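Local coordinates for protein putative DNA helicase (Lactobacillus plantarum, PDB 3DMN) that is a putative DNA helicase whose C-terminal domain, related to that of UvrD-like helicases, probably helps couple ATP hydrolysis to DNA unwinding, at residues 60-65 and 114-119. Numbering follows the deposited sequence.
Sequences ERDTTA and EFDAVI. With FMT (formic acid), chain P.
A65 sets its CB squarely over the centre of the F115 ring, 3.5 Å from the centroid and 11° off the normal, a CH-pi contact that I103 of the neighbouring strand 102-106 helps enclose. This is the tight end. Here the backbones run parallel: A65 N donates to A117 O, I119 N to A65 O, and A117 N to T63 O. On the opposite face of the sheet, packed against helix 43-59, T64 CG2 meets I119 CD1 at 3.7 Å, while T64 OG1 lies 3.6 Å from A117 CB and hydrogen-bonds to N57 ND2 of that helix. The other end is looser and wetter. D116 holds CG anti to its backbone N (chi1 -172°), turned to the 60-65 side, and its OD2 accepts T63 N through the anti lone pair at 3.0 Å. D62 OD1 lies 3.5 Å from D116 OD2, the carboxylate planes nearly perpendicular, and a water donates to D62 OD1 and D116 OD1, probably easing the repulsion. H146 ND1 also hydrogen-bonds to D116 OD1. An alanine at D116 would probably leave T63 N, H146 and the bridging water without their carboxylate partner. Strands 64-68 and 118-121 thus pair as neighbours in the parallel sheet of a P-loop NTPase-like alpha/beta fold.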
ATOM      1  N   GLU A  60      13.023   5.154  -9.600  1.00 38.51           N
ATOM      2  CA  GLU A  60      13.829   5.550  -8.450  1.00 39.77           C
ATOM      3  C   GLU A  60      14.580   4.348  -7.901  1.00 39.46           C
ATOM      4  O   GLU A  60      15.253   4.440  -6.870  1.00 39.61           O
ATOM      5  CB  GLU A  60      12.954   6.208  -7.390  1.00 40.93           C
ATOM      6  CG  GLU A  60      12.199   7.391  -7.982  1.00 45.64           C
ATOM      7  CD  GLU A  60      12.004   8.511  -6.993  1.00 51.91           C
ATOM      8  OE1 GLU A  60      12.303   9.679  -7.353  1.00 55.04           O
ATOM      9  OE2 GLU A  60      11.561   8.220  -5.857  1.00 54.05           O
ATOM     10  N   ARG A  61      14.452   3.228  -8.611  1.00 38.55           N
ATOM     11  CA  ARG A  61      15.143   1.976  -8.306  1.00 39.08           C
ATOM     12  C   ARG A  61      14.663   1.362  -7.003  1.00 38.15           C
ATOM     13  O   ARG A  61      15.438   0.717  -6.283  1.00 37.67           O
ATOM     14  CB  ARG A  61      16.674   2.161  -8.309  1.00 39.17           C
ATOM     15  CG  ARG A  61      17.236   2.792  -9.580  1.00 41.21           C
ATOM     16  CD  ARG A  61      18.736   2.962  -9.459  1.00 42.58           C
ATOM     17  NE  ARG A  61      19.067   4.097  -8.592  1.00 50.43           N
ATOM     18  CZ  ARG A  61      19.706   5.196  -8.990  1.00 53.04           C
ATOM     19  NH1 ARG A  61      20.123   5.320 -10.248  1.00 54.54           N
ATOM     20  NH2 ARG A  61      19.952   6.168  -8.120  1.00 55.26           N
ATOM     21  N   ASP A  62      13.372   1.549  -6.712  1.00 36.66           N
ATOM     22  CA  ASP A  62      12.732   0.916  -5.559  1.00 37.27           C
ATOM     23  C   ASP A  62      12.336  -0.497  -5.919  1.00 37.10           C
ATOM     24  O   ASP A  62      12.149  -0.816  -7.107  1.00 37.72           O
ATOM     25  CB  ASP A  62      11.443   1.651  -5.169  1.00 37.09           C
ATOM     26  CG  ASP A  62      11.693   3.058  -4.693  1.00 40.27           C
ATOM     27  OD1 ASP A  62      12.840   3.360  -4.258  1.00 41.38           O
ATOM     28  OD2 ASP A  62      10.722   3.847  -4.777  1.00 41.17           O
ATOM     29  N   THR A  63      12.198  -1.328  -4.889  1.00 36.34           N
ATOM     30  CA  THR A  63      11.539  -2.616  -5.025  1.00 36.30           C
ATOM     31  C   THR A  63      10.212  -2.499  -4.282  1.00 34.94           C
ATOM     32  O   THR A  63      10.205  -2.257  -3.070  1.00 33.31           O
ATOM     33  CB  THR A  63      12.347  -3.712  -4.372  1.00 37.09           C
ATOM     34  OG1 THR A  63      13.640  -3.788  -5.002  1.00 39.88           O
ATOM     35  CG2 THR A  63      11.622  -5.054  -4.522  1.00 37.84           C
ATOM     36  N   THR A  64       9.124  -2.658  -5.029  1.00 34.99           N
ATOM     37  CA  THR A  64       7.775  -2.461  -4.522  1.00 34.95           C
ATOM     38  C   THR A  64       6.980  -3.752  -4.249  1.00 35.03           C
ATOM     39  O   THR A  64       6.986  -4.671  -5.100  1.00 37.22           O
ATOM     40  CB  THR A  64       6.979  -1.566  -5.505  1.00 35.38           C
ATOM     41  OG1 THR A  64       7.752  -0.375  -5.820  1.00 35.96           O
ATOM     42  CG2 THR A  64       5.626  -1.232  -4.922  1.00 35.82           C
ATOM     43  N   ALA A  65       6.293  -3.814  -3.099  1.00 31.08           N
ATOM     44  CA  ALA A  65       5.220  -4.806  -2.862  1.00 30.74           C
ATOM     45  C   ALA A  65       3.879  -4.122  -2.804  1.00 30.11           C
ATOM     46  O   ALA A  65       3.770  -3.041  -2.232  1.00 29.59           O
ATOM     47  CB  ALA A  65       5.440  -5.556  -1.595  1.00 31.71           C
ATOM     48  N   GLU A 114       9.385  -6.791   5.483  1.00 33.46           N
ATOM     49  CA  GLU A 114       9.518  -5.343   5.269  1.00 32.67           C
ATOM     50  C   GLU A 114       9.870  -5.181   3.790  1.00 31.11           C
ATOM     51  O   GLU A 114      10.543  -6.050   3.215  1.00 31.86           O
ATOM     52  CB  GLU A 114      10.612  -4.729   6.174  1.00 33.27           C
ATOM     53  CG  GLU A 114      11.970  -5.437   6.138  1.00 37.84           C
ATOM     54  CD  GLU A 114      12.804  -5.188   4.851  1.00 40.29           C
ATOM     55  OE1 GLU A 114      13.595  -6.083   4.483  1.00 41.61           O
ATOM     56  OE2 GLU A 114      12.656  -4.127   4.204  1.00 42.34           O
ATOM     57  N   PHE A 115       9.391  -4.087   3.185  1.00 29.83           N
ATOM     58  CA  PHE A 115       9.632  -3.823   1.793  1.00 29.08           C
ATOM     59  C   PHE A 115      10.161  -2.400   1.634  1.00 29.50           C
ATOM     60  O   PHE A 115       9.796  -1.514   2.402  1.00 31.61           O
ATOM     61  CB  PHE A 115       8.307  -3.952   1.023  1.00 30.72           C
ATOM     62  CG  PHE A 115       7.651  -5.299   1.201  1.00 30.38           C
ATOM     63  CD1 PHE A 115       8.132  -6.406   0.517  1.00 35.11           C
ATOM     64  CD2 PHE A 115       6.538  -5.439   2.037  1.00 34.22           C
ATOM     65  CE1 PHE A 115       7.513  -7.654   0.679  1.00 35.07           C
ATOM     66  CE2 PHE A 115       5.913  -6.685   2.197  1.00 36.21           C
ATOM     67  CZ  PHE A 115       6.401  -7.774   1.513  1.00 35.83           C
ATOM     68  N   ASP A 116      11.020  -2.188   0.633  1.00 29.97           N
ATOM     69  CA  ASP A 116      11.496  -0.865   0.287  1.00 29.86           C
ATOM     70  C   ASP A 116      10.323   0.090   0.042  1.00 30.02           C
ATOM     71  O   ASP A 116      10.228   1.150   0.659  1.00 29.83           O
ATOM     72  CB  ASP A 116      12.303  -1.034  -0.995  1.00 30.94           C
ATOM     73  CG  ASP A 116      13.028   0.205  -1.408  1.00 34.85           C
ATOM     74  OD1 ASP A 116      13.303   1.067  -0.542  1.00 36.80           O
ATOM     75  OD2 ASP A 116      13.356   0.278  -2.620  1.00 37.88           O
ATOM     76  N   ALA A 117       9.423  -0.315  -0.846  1.00 28.84           N
ATOM     77  CA  ALA A 117       8.243   0.490  -1.186  1.00 27.87           C
ATOM     78  C   ALA A 117       7.014  -0.404  -1.075  1.00 28.35           C
ATOM     79  O   ALA A 117       7.045  -1.601  -1.426  1.00 28.17           O
ATOM     80  CB  ALA A 117       8.372   1.007  -2.596  1.00 28.40           C
ATOM     81  N   VAL A 118       5.933   0.187  -0.586  1.00 28.36           N
ATOM     82  CA  VAL A 118       4.667  -0.529  -0.495  1.00 27.52           C
ATOM     83  C   VAL A 118       3.620   0.317  -1.191  1.00 28.77           C
ATOM     84  O   VAL A 118       3.575   1.530  -1.008  1.00 28.95           O
ATOM     85  CB  VAL A 118       4.236  -0.738   0.999  1.00 28.89           C
ATOM     86  CG1 VAL A 118       2.776  -1.232   1.085  1.00 30.19           C
ATOM     87  CG2 VAL A 118       5.194  -1.767   1.672  1.00 29.50           C
ATOM     88  N   ILE A 119       2.764  -0.359  -1.942  1.00 27.26           N
ATOM     89  CA  ILE A 119       1.508   0.280  -2.406  1.00 27.65           C
ATOM     90  C   ILE A 119       0.356  -0.426  -1.700  1.00 27.78           C
ATOM     91  O   ILE A 119       0.213  -1.638  -1.858  1.00 28.53           O
ATOM     92  CB  ILE A 119       1.361   0.143  -3.908  1.00 27.34           C
ATOM     93  CG1 ILE A 119       2.502   0.868  -4.633  1.00 29.20           C
ATOM     94  CG2 ILE A 119      -0.047   0.659  -4.403  1.00 28.61           C
ATOM     95  CD1 ILE A 119       2.595   0.504  -6.170  1.00 28.93           C
TER
HETATM   96  C   FMT P 771       9.114  -3.747  -8.156  1.00 44.59           C
HETATM   97  O1  FMT P 771       9.851  -4.188  -7.277  1.00 44.08           O
HETATM   98  O2  FMT P 771       7.994  -4.195  -8.417  1.00 44.51           O
HETATM   99  O   HOH W   1      14.806   2.961  -1.697  1.00 44.03           O